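Local coordinates for type III restriction-modification enzyme EcoP15I Res subunit (Escherichia coli, PDB 4ZCF), which cleaves DNA downstream of one of two inversely oriented recognition sites, as the restriction subunit of a type III enzyme that also needs the Mod subunit, at residues C[190-195]-C[234-239]; C[168-173]-C[182-187]. All coordinates share one frame; numbering follows the deposited sequence.

Overall arrangement
Both contacts belong to the helicase-like domain and lie on the same side of the chain's centre, their own centres about 17 Å apart. Contact 2 is buried: helix 165-172 packs on strand 180-186 of the seven-stranded parallel sheet, largely through rings, methyl and methylene groups, with no hydrogen bond between its segments. Contact 1 is partly buried and polar, joining the turns around helix 188-191 and the start of helix 236-242 where both meet DNA backbone phosphates. Strand 180-186 runs straight on into helix 188-191, and the two contacts touch where Ile191 CD1 packs on Ile186 CG2 at 3.8 Å. The chemistry thus changes from apolar to phosphate-binding along the chain, beginning at Asn187 of contact 2.

Contact 1 of 2, residues C[190-195]-C[234-239]; sequences MINSKS and GKKTWE. With nucleotides of chain D; nucleotides of chain E.
Thr237 OG1 is both acceptor and donor: it accepts a hydrogen bond from Asn192 ND2 at 2.8 Å and donates one to OP1 of DT20 of chain D at 2.9 Å. The Asn192 bond is nearly straight (165°), and the hydroxyl lies close to the amide plane. Thr237 N adds a second bond to the same OP1 at 3.2 Å, so the phosphate sits at the start of helix 236-242, whose dipole probably favours the negative charge. Asn192 OD1, near Thr237 CA at 3.4 Å, is weakly bonded to Asn240 ND2, which may limit rotation of the amide. An alanine in place of Asn192 is likely to leave Thr237 OG1 without its donor and the hydroxyl freer to swing from the phosphate. Behind this polar layer, the anti placement of Ile191 CG2 to its backbone N turns this methyl to Thr237 CG2 at 4.1 Å, the two side chains crossing at about a right angle. Ser193 OG closes an ST turn by accepting from Ser195 N. The contact therefore bridges helix 188-191, which follows strand 180-186, and helix 236-242, which in the chain connects the adjacent sheet strands 222-226 and 248-253.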
ATOM      1  N   MET C 190      -1.037  11.651 -18.181  1.00 43.29           N
ATOM      2  CA  MET C 190      -1.590  10.360 -17.780  1.00 43.27           C
ATOM      3  C   MET C 190      -2.653   9.850 -18.730  1.00 53.02           C
ATOM      4  O   MET C 190      -2.739   8.636 -18.941  1.00 54.96           O
ATOM      5  CB  MET C 190      -2.053  10.349 -16.311  1.00 44.68           C
ATOM      6  CG  MET C 190      -0.889  10.345 -15.290  1.00 46.19           C
ATOM      7  SD  MET C 190       0.419   9.106 -15.585  1.00 48.11           S
ATOM      8  CE  MET C 190      -0.487   7.573 -15.367  1.00 44.23           C
ATOM      9  N   ILE C 191      -3.433  10.767 -19.345  1.00 50.31           N
ATOM     10  CA  ILE C 191      -4.426  10.428 -20.364  1.00 50.29           C
ATOM     11  C   ILE C 191      -3.660   9.798 -21.572  1.00 55.59           C
ATOM     12  O   ILE C 191      -4.089   8.775 -22.121  1.00 55.07           O
ATOM     13  CB  ILE C 191      -5.228  11.722 -20.740  1.00 53.37           C
ATOM     14  CG1 ILE C 191      -6.227  12.138 -19.635  1.00 53.40           C
ATOM     15  CG2 ILE C 191      -5.916  11.647 -22.123  1.00 54.39           C
ATOM     16  CD1 ILE C 191      -7.579  11.371 -19.568  1.00 54.34           C
ATOM     17  N   ASN C 192      -2.488  10.395 -21.916  1.00 52.56           N
ATOM     18  CA  ASN C 192      -1.604   9.997 -23.017  1.00 52.05           C
ATOM     19  C   ASN C 192      -0.632   8.856 -22.736  1.00 56.29           C
ATOM     20  O   ASN C 192       0.086   8.450 -23.646  1.00 56.84           O
ATOM     21  CB  ASN C 192      -0.877  11.212 -23.580  1.00 51.53           C
ATOM     22  CG  ASN C 192      -1.806  12.192 -24.242  1.00 59.99           C
ATOM     23  OD1 ASN C 192      -2.918  11.843 -24.665  1.00 46.40           O
ATOM     24  ND2 ASN C 192      -1.384  13.448 -24.315  1.00 48.08           N
ATOM     25  N   SER C 193      -0.622   8.320 -21.507  1.00 52.27           N
ATOM     26  CA  SER C 193       0.235   7.202 -21.131  1.00 51.72           C
ATOM     27  C   SER C 193      -0.300   5.865 -21.646  1.00 56.00           C
ATOM     28  O   SER C 193      -1.512   5.654 -21.606  1.00 56.97           O
ATOM     29  CB  SER C 193       0.366   7.131 -19.615  1.00 54.57           C
ATOM     30  OG  SER C 193       1.143   5.998 -19.275  1.00 59.93           O
ATOM     31  N   LYS C 194       0.604   4.933 -22.048  1.00 51.90           N
ATOM     32  CA  LYS C 194       0.238   3.576 -22.495  1.00 51.78           C
ATOM     33  C   LYS C 194      -0.366   2.761 -21.347  1.00 57.02           C
ATOM     34  O   LYS C 194      -1.074   1.787 -21.602  1.00 57.81           O
ATOM     35  CB  LYS C 194       1.431   2.815 -23.117  1.00 54.82           C
ATOM     36  CG  LYS C 194       2.605   2.559 -22.164  1.00 75.16           C
ATOM     37  CD  LYS C 194       3.242   1.185 -22.362  1.00 84.94           C
ATOM     38  CE  LYS C 194       3.881   0.706 -21.082  1.00 92.80           C
ATOM     39  NZ  LYS C 194       4.338  -0.707 -21.172  1.00102.11           N
ATOM     40  N   SER C 195      -0.096   3.182 -20.085  1.00 52.36           N
ATOM     41  CA  SER C 195      -0.611   2.602 -18.847  1.00 51.62           C
ATOM     42  C   SER C 195      -2.161   2.485 -18.878  1.00 54.04           C
ATOM     43  O   SER C 195      -2.713   1.571 -18.270  1.00 52.67           O
ATOM     44  CB  SER C 195      -0.167   3.457 -17.662  1.00 55.03           C
ATOM     45  OG  SER C 195      -0.404   2.814 -16.423  1.00 64.79           O
ATOM     46  N   GLY C 234      -8.278  18.450 -32.509  1.00 64.41           N
ATOM     47  CA  GLY C 234      -7.738  17.604 -33.570  1.00 64.52           C
ATOM     48  C   GLY C 234      -6.573  16.735 -33.143  1.00 69.34           C
ATOM     49  O   GLY C 234      -6.243  15.745 -33.811  1.00 69.87           O
ATOM     50  N   LYS C 235      -5.963  17.097 -32.005  1.00 64.71           N
ATOM     51  CA  LYS C 235      -4.764  16.487 -31.435  1.00 63.56           C
ATOM     52  C   LYS C 235      -4.964  15.214 -30.560  1.00 65.62           C
ATOM     53  O   LYS C 235      -6.102  14.826 -30.276  1.00 64.82           O
ATOM     54  CB  LYS C 235      -3.920  17.573 -30.738  1.00 65.52           C
ATOM     55  CG  LYS C 235      -3.592  18.801 -31.603  1.00 70.53           C
ATOM     56  CD  LYS C 235      -2.422  18.550 -32.548  1.00 79.83           C
ATOM     57  CE  LYS C 235      -2.227  19.677 -33.525  1.00 87.69           C
ATOM     58  NZ  LYS C 235      -1.161  19.359 -34.511  1.00 92.47           N
ATOM     59  N   LYS C 236      -3.835  14.567 -30.164  1.00 60.43           N
ATOM     60  CA  LYS C 236      -3.764  13.327 -29.389  1.00 59.40           C
ATOM     61  C   LYS C 236      -4.541  13.318 -28.082  1.00 62.46           C
ATOM     62  O   LYS C 236      -5.407  12.448 -27.928  1.00 63.39           O
ATOM     63  CB  LYS C 236      -2.301  12.887 -29.171  1.00 61.71           C
ATOM     64  CG  LYS C 236      -2.143  11.525 -28.489  1.00 73.57           C
ATOM     65  CD  LYS C 236      -1.995  10.358 -29.471  1.00 84.73           C
ATOM     66  CE  LYS C 236      -2.234   9.012 -28.820  1.00 96.87           C
ATOM     67  NZ  LYS C 236      -1.226   8.693 -27.764  1.00105.53           N
ATOM     68  N   THR C 237      -4.234  14.243 -27.140  1.00 56.85           N
ATOM     69  CA  THR C 237      -4.903  14.303 -25.833  1.00 56.89           C
ATOM     70  C   THR C 237      -6.427  14.234 -25.970  1.00 63.09           C
ATOM     71  O   THR C 237      -7.060  13.385 -25.326  1.00 61.77           O
ATOM     72  CB  THR C 237      -4.444  15.514 -24.986  1.00 60.21           C
ATOM     73  OG1 THR C 237      -3.021  15.652 -25.033  1.00 53.12           O
ATOM     74  CG2 THR C 237      -4.897  15.409 -23.532  1.00 59.47           C
ATOM     75  N   TRP C 238      -7.002  15.110 -26.839  1.00 61.25           N
ATOM     76  CA  TRP C 238      -8.445  15.142 -27.078  1.00 61.13           C
ATOM     77  C   TRP C 238      -8.977  13.832 -27.653  1.00 61.90           C
ATOM     78  O   TRP C 238     -10.045  13.388 -27.228  1.00 60.82           O
ATOM     79  CB  TRP C 238      -8.876  16.344 -27.933  1.00 60.49           C
ATOM     80  CG  TRP C 238     -10.370  16.449 -28.014  1.00 62.01           C
ATOM     81  CD1 TRP C 238     -11.171  15.915 -28.978  1.00 64.94           C
ATOM     82  CD2 TRP C 238     -11.247  16.941 -26.994  1.00 62.04           C
ATOM     83  NE1 TRP C 238     -12.493  16.081 -28.644  1.00 64.27           N
ATOM     84  CE2 TRP C 238     -12.569  16.722 -27.436  1.00 65.59           C
ATOM     85  CE3 TRP C 238     -11.044  17.588 -25.762  1.00 63.67           C
ATOM     86  CZ2 TRP C 238     -13.683  17.129 -26.697  1.00 64.99           C
ATOM     87  CZ3 TRP C 238     -12.152  17.996 -25.031  1.00 65.12           C
ATOM     88  CH2 TRP C 238     -13.453  17.764 -25.499  1.00 65.57           C
ATOM     89  N   GLU C 239      -8.241  13.214 -28.603  1.00 57.51           N
ATOM     90  CA  GLU C 239      -8.671  11.954 -29.225  1.00 57.16           C
ATOM     91  C   GLU C 239      -8.756  10.815 -28.220  1.00 59.67           C
ATOM     92  O   GLU C 239      -9.652   9.979 -28.341  1.00 59.85           O
ATOM     93  CB  GLU C 239      -7.843  11.585 -30.472  1.00 58.75           C
ATOM     94  CG  GLU C 239      -7.971  12.552 -31.647  1.00 72.50           C
ATOM     95  CD  GLU C 239      -9.332  12.717 -32.304  1.00104.84           C
ATOM     96  OE1 GLU C 239      -9.788  11.767 -32.979  1.00114.15           O
ATOM     97  OE2 GLU C 239      -9.913  13.822 -32.195  1.00 97.63           O
TER
ATOM     98  P    DT D  20      -1.552  17.369 -27.829  1.00 61.27           P
ATOM     99  OP1  DT D  20      -2.975  17.156 -27.504  1.00 61.22           O
ATOM    100  OP2  DT D  20      -1.126  17.313 -29.246  1.00 62.15           O
ATOM    101  O5'  DT D  20      -1.082  18.772 -27.225  1.00 60.58           O
ATOM    102  C5'  DT D  20      -1.485  19.135 -25.916  1.00 61.12           C
ATOM    103  C4'  DT D  20      -0.810  20.427 -25.502  1.00 61.87           C
ATOM    104  O4'  DT D  20       0.627  20.251 -25.569  1.00 62.04           O
ATOM    105  C3'  DT D  20      -1.159  21.633 -26.368  1.00 61.90           C
ATOM    106  O3'  DT D  20      -1.588  22.698 -25.546  1.00 63.09           O
ATOM    107  C2'  DT D  20       0.123  21.986 -27.110  1.00 60.99           C
ATOM    108  C1'  DT D  20       1.213  21.338 -26.262  1.00 60.57           C
ATOM    109  N1   DT D  20       2.443  20.894 -27.029  1.00 58.08           N
ATOM    110  C2   DT D  20       3.663  21.502 -26.766  1.00 57.72           C
ATOM    111  O2   DT D  20       3.828  22.382 -25.929  1.00 57.63           O
ATOM    112  N3   DT D  20       4.709  21.027 -27.529  1.00 57.41           N
ATOM    113  C4   DT D  20       4.660  20.055 -28.524  1.00 57.10           C
ATOM    114  O4   DT D  20       5.703  19.779 -29.123  1.00 57.45           O
ATOM    115  C5   DT D  20       3.347  19.467 -28.747  1.00 56.22           C
ATOM    116  C7   DT D  20       3.120  18.387 -29.765  1.00 55.49           C
ATOM    117  C6   DT D  20       2.328  19.915 -28.005  1.00 56.70           C
ATOM    118  P    DA D  19       2.130  12.272 -29.239  1.00 67.37           P
ATOM    119  OP1  DA D  19       1.338  11.035 -28.952  1.00 67.46           O
ATOM    120  OP2  DA D  19       2.430  12.640 -30.648  1.00 66.91           O
ATOM    121  O5'  DA D  19       1.441  13.570 -28.587  1.00 65.25           O
ATOM    122  C5'  DA D  19       0.810  13.512 -27.332  1.00 62.61           C
ATOM    123  C4'  DA D  19       1.095  14.757 -26.532  1.00 60.33           C
ATOM    124  O4'  DA D  19       2.496  14.849 -26.216  1.00 58.17           O
ATOM    125  C3'  DA D  19       0.746  16.104 -27.135  1.00 59.76           C
ATOM    126  O3'  DA D  19      -0.681  16.288 -27.018  1.00 60.96           O
ATOM    127  C2'  DA D  19       1.520  16.997 -26.165  1.00 57.95           C
ATOM    128  C1'  DA D  19       2.723  16.155 -25.739  1.00 56.20           C
ATOM    129  N9   DA D  19       4.025  16.607 -26.234  1.00 53.64           N
ATOM    130  C8   DA D  19       4.730  16.104 -27.303  1.00 52.00           C
ATOM    131  N7   DA D  19       5.904  16.666 -27.482  1.00 51.37           N
ATOM    132  C5   DA D  19       5.962  17.634 -26.493  1.00 51.48           C
ATOM    133  C6   DA D  19       6.946  18.584 -26.138  1.00 51.20           C
ATOM    134  N6   DA D  19       8.095  18.682 -26.799  1.00 51.64           N
ATOM    135  N1   DA D  19       6.724  19.417 -25.085  1.00 51.30           N
ATOM    136  C2   DA D  19       5.572  19.298 -24.400  1.00 52.14           C
ATOM    137  N3   DA D  19       4.555  18.441 -24.646  1.00 52.93           N
ATOM    138  C4   DA D  19       4.814  17.621 -25.708  1.00 52.86           C
TER
ATOM    139  P    DA E   7       3.669   6.488 -16.976  1.00 54.65           P
ATOM    140  OP1  DA E   7       2.505   5.674 -17.365  1.00 54.35           O
ATOM    141  OP2  DA E   7       3.877   6.751 -15.530  1.00 55.19           O
ATOM    142  O5'  DA E   7       4.992   5.845 -17.606  1.00 56.08           O
ATOM    143  C5'  DA E   7       5.091   5.638 -19.021  1.00 56.70           C
ATOM    144  C4'  DA E   7       6.363   4.892 -19.374  1.00 57.75           C
ATOM    145  O4'  DA E   7       7.504   5.787 -19.360  1.00 56.78           O
ATOM    146  C3'  DA E   7       6.711   3.689 -18.494  1.00 58.93           C
ATOM    147  O3'  DA E   7       6.956   2.555 -19.344  1.00 62.23           O
ATOM    148  C2'  DA E   7       7.904   4.157 -17.659  1.00 56.47           C
ATOM    149  C1'  DA E   7       8.498   5.286 -18.492  1.00 54.51           C
ATOM    150  N9   DA E   7       9.045   6.427 -17.774  1.00 51.04           N
ATOM    151  C8   DA E   7       8.567   7.080 -16.667  1.00 50.19           C
ATOM    152  N7   DA E   7       9.284   8.129 -16.307  1.00 49.20           N
ATOM    153  C5   DA E   7      10.291   8.170 -17.251  1.00 48.53           C
ATOM    154  C6   DA E   7      11.408   9.010 -17.429  1.00 48.91           C
ATOM    155  N6   DA E   7      11.707  10.055 -16.636  1.00 48.67           N
ATOM    156  N1   DA E   7      12.205   8.758 -18.501  1.00 49.54           N
ATOM    157  C2   DA E   7      11.959   7.705 -19.298  1.00 49.31           C
ATOM    158  N3   DA E   7      10.927   6.866 -19.234  1.00 49.46           N
ATOM    159  C4   DA E   7      10.135   7.149 -18.179  1.00 49.46           C
TER

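Contact 2 of 2, residues C[168-173]-C[182-187]. With nucleotides of chain E.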
ATOM      1  N   HIS C 168      -8.771   1.643 -10.742  1.00 46.91           N
ATOM      2  CA  HIS C 168      -9.366   0.463 -10.103  1.00 46.15           C
ATOM      3  C   HIS C 168     -10.418   0.919  -9.070  1.00 48.53           C
ATOM      4  O   HIS C 168     -11.585   0.594  -9.230  1.00 49.10           O
ATOM      5  CB  HIS C 168      -8.288  -0.424  -9.433  1.00 47.17           C
ATOM      6  CG  HIS C 168      -8.868  -1.432  -8.481  1.00 51.04           C
ATOM      7  ND1 HIS C 168      -8.836  -1.231  -7.110  1.00 53.28           N
ATOM      8  CD2 HIS C 168      -9.575  -2.558  -8.736  1.00 52.41           C
ATOM      9  CE1 HIS C 168      -9.490  -2.253  -6.581  1.00 52.29           C
ATOM     10  NE2 HIS C 168      -9.953  -3.078  -7.521  1.00 52.34           N
ATOM     11  N   ASP C 169     -10.006   1.733  -8.075  1.00 43.83           N
ATOM     12  CA  ASP C 169     -10.856   2.274  -7.004  1.00 43.17           C
ATOM     13  C   ASP C 169     -12.040   3.111  -7.472  1.00 49.51           C
ATOM     14  O   ASP C 169     -13.094   3.037  -6.855  1.00 50.92           O
ATOM     15  CB  ASP C 169     -10.020   3.118  -6.034  1.00 44.00           C
ATOM     16  CG  ASP C 169      -8.883   2.400  -5.323  1.00 46.66           C
ATOM     17  OD1 ASP C 169      -8.846   1.144  -5.365  1.00 44.83           O
ATOM     18  OD2 ASP C 169      -8.045   3.089  -4.709  1.00 52.50           O
ATOM     19  N   PHE C 170     -11.859   3.947  -8.514  1.00 45.60           N
ATOM     20  CA  PHE C 170     -12.918   4.806  -9.028  1.00 44.73           C
ATOM     21  C   PHE C 170     -13.976   3.947  -9.722  1.00 48.28           C
ATOM     22  O   PHE C 170     -15.160   4.102  -9.443  1.00 47.06           O
ATOM     23  CB  PHE C 170     -12.346   5.910  -9.966  1.00 45.65           C
ATOM     24  CG  PHE C 170     -13.368   6.764 -10.704  1.00 45.55           C
ATOM     25  CD1 PHE C 170     -13.976   7.845 -10.080  1.00 46.52           C
ATOM     26  CD2 PHE C 170     -13.689   6.502 -12.035  1.00 46.79           C
ATOM     27  CE1 PHE C 170     -14.895   8.645 -10.768  1.00 47.49           C
ATOM     28  CE2 PHE C 170     -14.597   7.311 -12.730  1.00 48.74           C
ATOM     29  CZ  PHE C 170     -15.209   8.364 -12.085  1.00 46.95           C
ATOM     30  N   VAL C 171     -13.540   3.050 -10.616  1.00 45.38           N
ATOM     31  CA  VAL C 171     -14.401   2.132 -11.357  1.00 45.50           C
ATOM     32  C   VAL C 171     -15.161   1.196 -10.367  1.00 52.53           C
ATOM     33  O   VAL C 171     -16.391   1.113 -10.427  1.00 51.96           O
ATOM     34  CB  VAL C 171     -13.569   1.369 -12.437  1.00 47.76           C
ATOM     35  CG1 VAL C 171     -14.293   0.125 -12.943  1.00 47.81           C
ATOM     36  CG2 VAL C 171     -13.207   2.287 -13.599  1.00 46.69           C
ATOM     37  N   GLU C 172     -14.420   0.572  -9.423  1.00 50.83           N
ATOM     38  CA  GLU C 172     -14.917  -0.359  -8.407  1.00 51.52           C
ATOM     39  C   GLU C 172     -15.792   0.198  -7.258  1.00 57.08           C
ATOM     40  O   GLU C 172     -16.478  -0.590  -6.593  1.00 56.74           O
ATOM     41  CB  GLU C 172     -13.768  -1.227  -7.860  1.00 52.86           C
ATOM     42  CG  GLU C 172     -13.231  -2.258  -8.844  1.00 64.01           C
ATOM     43  CD  GLU C 172     -14.227  -3.219  -9.471  1.00 83.84           C
ATOM     44  OE1 GLU C 172     -15.218  -3.597  -8.803  1.00 87.87           O
ATOM     45  OE2 GLU C 172     -14.004  -3.605 -10.639  1.00 67.77           O
ATOM     46  N   ALA C 173     -15.745   1.529  -7.013  1.00 54.89           N
ATOM     47  CA  ALA C 173     -16.494   2.243  -5.966  1.00 54.89           C
ATOM     48  C   ALA C 173     -18.009   2.118  -6.123  1.00 61.86           C
ATOM     49  O   ALA C 173     -18.544   2.320  -7.210  1.00 61.60           O
ATOM     50  CB  ALA C 173     -16.088   3.706  -5.941  1.00 55.44           C
ATOM     51  N   HIS C 182     -18.155  10.312  -6.480  1.00 46.57           N
ATOM     52  CA  HIS C 182     -16.819   9.795  -6.784  1.00 44.91           C
ATOM     53  C   HIS C 182     -16.165  10.603  -7.907  1.00 47.94           C
ATOM     54  O   HIS C 182     -16.731  10.719  -8.992  1.00 48.37           O
ATOM     55  CB  HIS C 182     -16.879   8.286  -7.114  1.00 44.92           C
ATOM     56  CG  HIS C 182     -17.571   7.467  -6.062  1.00 48.00           C
ATOM     57  ND1 HIS C 182     -16.942   7.132  -4.875  1.00 49.35           N
ATOM     58  CD2 HIS C 182     -18.823   6.947  -6.054  1.00 49.65           C
ATOM     59  CE1 HIS C 182     -17.830   6.439  -4.179  1.00 48.68           C
ATOM     60  NE2 HIS C 182     -18.974   6.292  -4.852  1.00 49.17           N
ATOM     61  N   VAL C 183     -14.980  11.165  -7.653  1.00 43.56           N
ATOM     62  CA  VAL C 183     -14.308  11.984  -8.662  1.00 43.70           C
ATOM     63  C   VAL C 183     -12.844  11.612  -9.023  1.00 45.70           C
ATOM     64  O   VAL C 183     -11.974  11.555  -8.154  1.00 46.26           O
ATOM     65  CB  VAL C 183     -14.564  13.510  -8.457  1.00 48.24           C
ATOM     66  CG1 VAL C 183     -13.922  14.036  -7.183  1.00 48.24           C
ATOM     67  CG2 VAL C 183     -14.112  14.310  -9.662  1.00 47.95           C
ATOM     68  N   LEU C 184     -12.604  11.360 -10.313  1.00 40.33           N
ATOM     69  CA  LEU C 184     -11.292  11.039 -10.861  1.00 39.18           C
ATOM     70  C   LEU C 184     -10.566  12.273 -11.384  1.00 42.19           C
ATOM     71  O   LEU C 184     -10.962  12.840 -12.401  1.00 42.88           O
ATOM     72  CB  LEU C 184     -11.371   9.963 -11.954  1.00 38.62           C
ATOM     73  CG  LEU C 184     -10.022   9.361 -12.370  1.00 43.99           C
ATOM     74  CD1 LEU C 184      -9.541   8.338 -11.368  1.00 44.71           C
ATOM     75  CD2 LEU C 184     -10.107   8.720 -13.731  1.00 47.39           C
ATOM     76  N   VAL C 185      -9.495  12.671 -10.707  1.00 37.34           N
ATOM     77  CA  VAL C 185      -8.658  13.785 -11.153  1.00 37.17           C
ATOM     78  C   VAL C 185      -7.448  13.179 -11.915  1.00 44.23           C
ATOM     79  O   VAL C 185      -6.723  12.343 -11.366  1.00 43.40           O
ATOM     80  CB  VAL C 185      -8.238  14.729  -9.999  1.00 39.12           C
ATOM     81  CG1 VAL C 185      -7.620  16.017 -10.539  1.00 37.84           C
ATOM     82  CG2 VAL C 185      -9.423  15.036  -9.085  1.00 38.74           C
ATOM     83  N   ILE C 186      -7.283  13.571 -13.195  1.00 43.22           N
ATOM     84  CA  ILE C 186      -6.242  13.091 -14.128  1.00 42.88           C
ATOM     85  C   ILE C 186      -5.703  14.244 -14.999  1.00 47.13           C
ATOM     86  O   ILE C 186      -6.471  15.103 -15.435  1.00 46.52           O
ATOM     87  CB  ILE C 186      -6.793  11.903 -15.001  1.00 44.96           C
ATOM     88  CG1 ILE C 186      -5.674  11.214 -15.813  1.00 44.48           C
ATOM     89  CG2 ILE C 186      -7.974  12.347 -15.899  1.00 44.64           C
ATOM     90  CD1 ILE C 186      -6.000   9.803 -16.311  1.00 49.70           C
ATOM     91  N   ASN C 187      -4.385  14.250 -15.238  1.00 44.69           N
ATOM     92  CA  ASN C 187      -3.703  15.240 -16.076  1.00 44.27           C
ATOM     93  C   ASN C 187      -3.523  14.699 -17.502  1.00 46.93           C
ATOM     94  O   ASN C 187      -3.893  13.558 -17.754  1.00 47.03           O
ATOM     95  CB  ASN C 187      -2.385  15.719 -15.447  1.00 44.57           C
ATOM     96  CG  ASN C 187      -1.351  14.642 -15.252  1.00 53.61           C
ATOM     97  OD1 ASN C 187      -1.596  13.621 -14.590  1.00 51.58           O
ATOM     98  ND2 ASN C 187      -0.170  14.858 -15.819  1.00 34.98           N
TER
ATOM     99  P    DT E   6       3.158  12.772 -15.374  1.00 47.75           P
ATOM    100  OP1  DT E   6       1.736  12.587 -15.017  1.00 48.54           O
ATOM    101  OP2  DT E   6       4.156  12.782 -14.290  1.00 48.31           O
ATOM    102  O5'  DT E   6       3.606  11.615 -16.352  1.00 47.48           O
ATOM    103  C5'  DT E   6       3.117  11.355 -17.652  1.00 47.81           C
ATOM    104  C4'  DT E   6       3.863  10.173 -18.267  1.00 47.64           C
ATOM    105  O4'  DT E   6       5.122  10.587 -18.846  1.00 46.27           O
ATOM    106  C3'  DT E   6       4.194   9.052 -17.292  1.00 49.01           C
ATOM    107  O3'  DT E   6       3.675   7.854 -17.810  1.00 51.90           O
ATOM    108  C2'  DT E   6       5.715   9.079 -17.129  1.00 47.50           C
ATOM    109  C1'  DT E   6       6.165   9.730 -18.431  1.00 45.67           C
ATOM    110  N1   DT E   6       7.446  10.512 -18.394  1.00 43.16           N
ATOM    111  C2   DT E   6       8.340  10.340 -19.425  1.00 42.32           C
ATOM    112  O2   DT E   6       8.165   9.537 -20.322  1.00 43.26           O
ATOM    113  N3   DT E   6       9.462  11.135 -19.358  1.00 41.18           N
ATOM    114  C4   DT E   6       9.793  12.066 -18.374  1.00 40.95           C
ATOM    115  O4   DT E   6      10.858  12.699 -18.426  1.00 41.71           O
ATOM    116  C5   DT E   6       8.801  12.233 -17.345  1.00 40.28           C
ATOM    117  C7   DT E   6       9.040  13.237 -16.250  1.00 38.77           C
ATOM    118  C6   DT E   6       7.691  11.463 -17.410  1.00 41.87           C
TER
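Two CH-pi contacts of reciprocal make-up join these segments: each supplies one ring and one aliphatic carbon. Leu184 CB sits 3.8 Å from the centroid of the Phe170 ring, only 9° off its normal, while Ala173 CB lies over a face of the His182 imidazole, nearest to ND1 and CE1. The setting is a beta-alpha-beta crossover of the P-loop NTPase fold, in which helix 165-172 links the adjacent parallel strands 143-148 and 180-186. Helix segment 168-172 runs roughly antiparallel to strand segment 182-186 at 151°, their axes 8.8 Å apart.

Phe170 makes the largest single contribution to the interface. With CG anti to its backbone N (chi1 173°), the ring reaches across to the strand and presents its CE1 edge to the carbonyl O of His182 at 3.3 Å. Leu184 CD1 approaches Phe170 CB at 4.0 Å, and Leu216 of helix 212-217 packs on both Phe170 and Leu184. The His182 ring is held by both nitrogens: ND1 hydrogen-bonds Tyr147 OH of strand 143-148, and NE2 the carbonyl O of Ser174, which probably fixes the face offered to Ala173.

Val183 turns away from the helix, its side chain about 12 Å from the bound AMP. On the helix, His168 ND1 donates to Asp169 OD1 at 2.9 Å, on the anti side of OD1 but well out of the carboxylate plane, and OD1 is likewise tilted from the ring plane of His168. Farther along segment 182-187, Asn187 ND2 donates a nearly straight hydrogen bond of 3.1 Å to OP1 of DT6 of chain E.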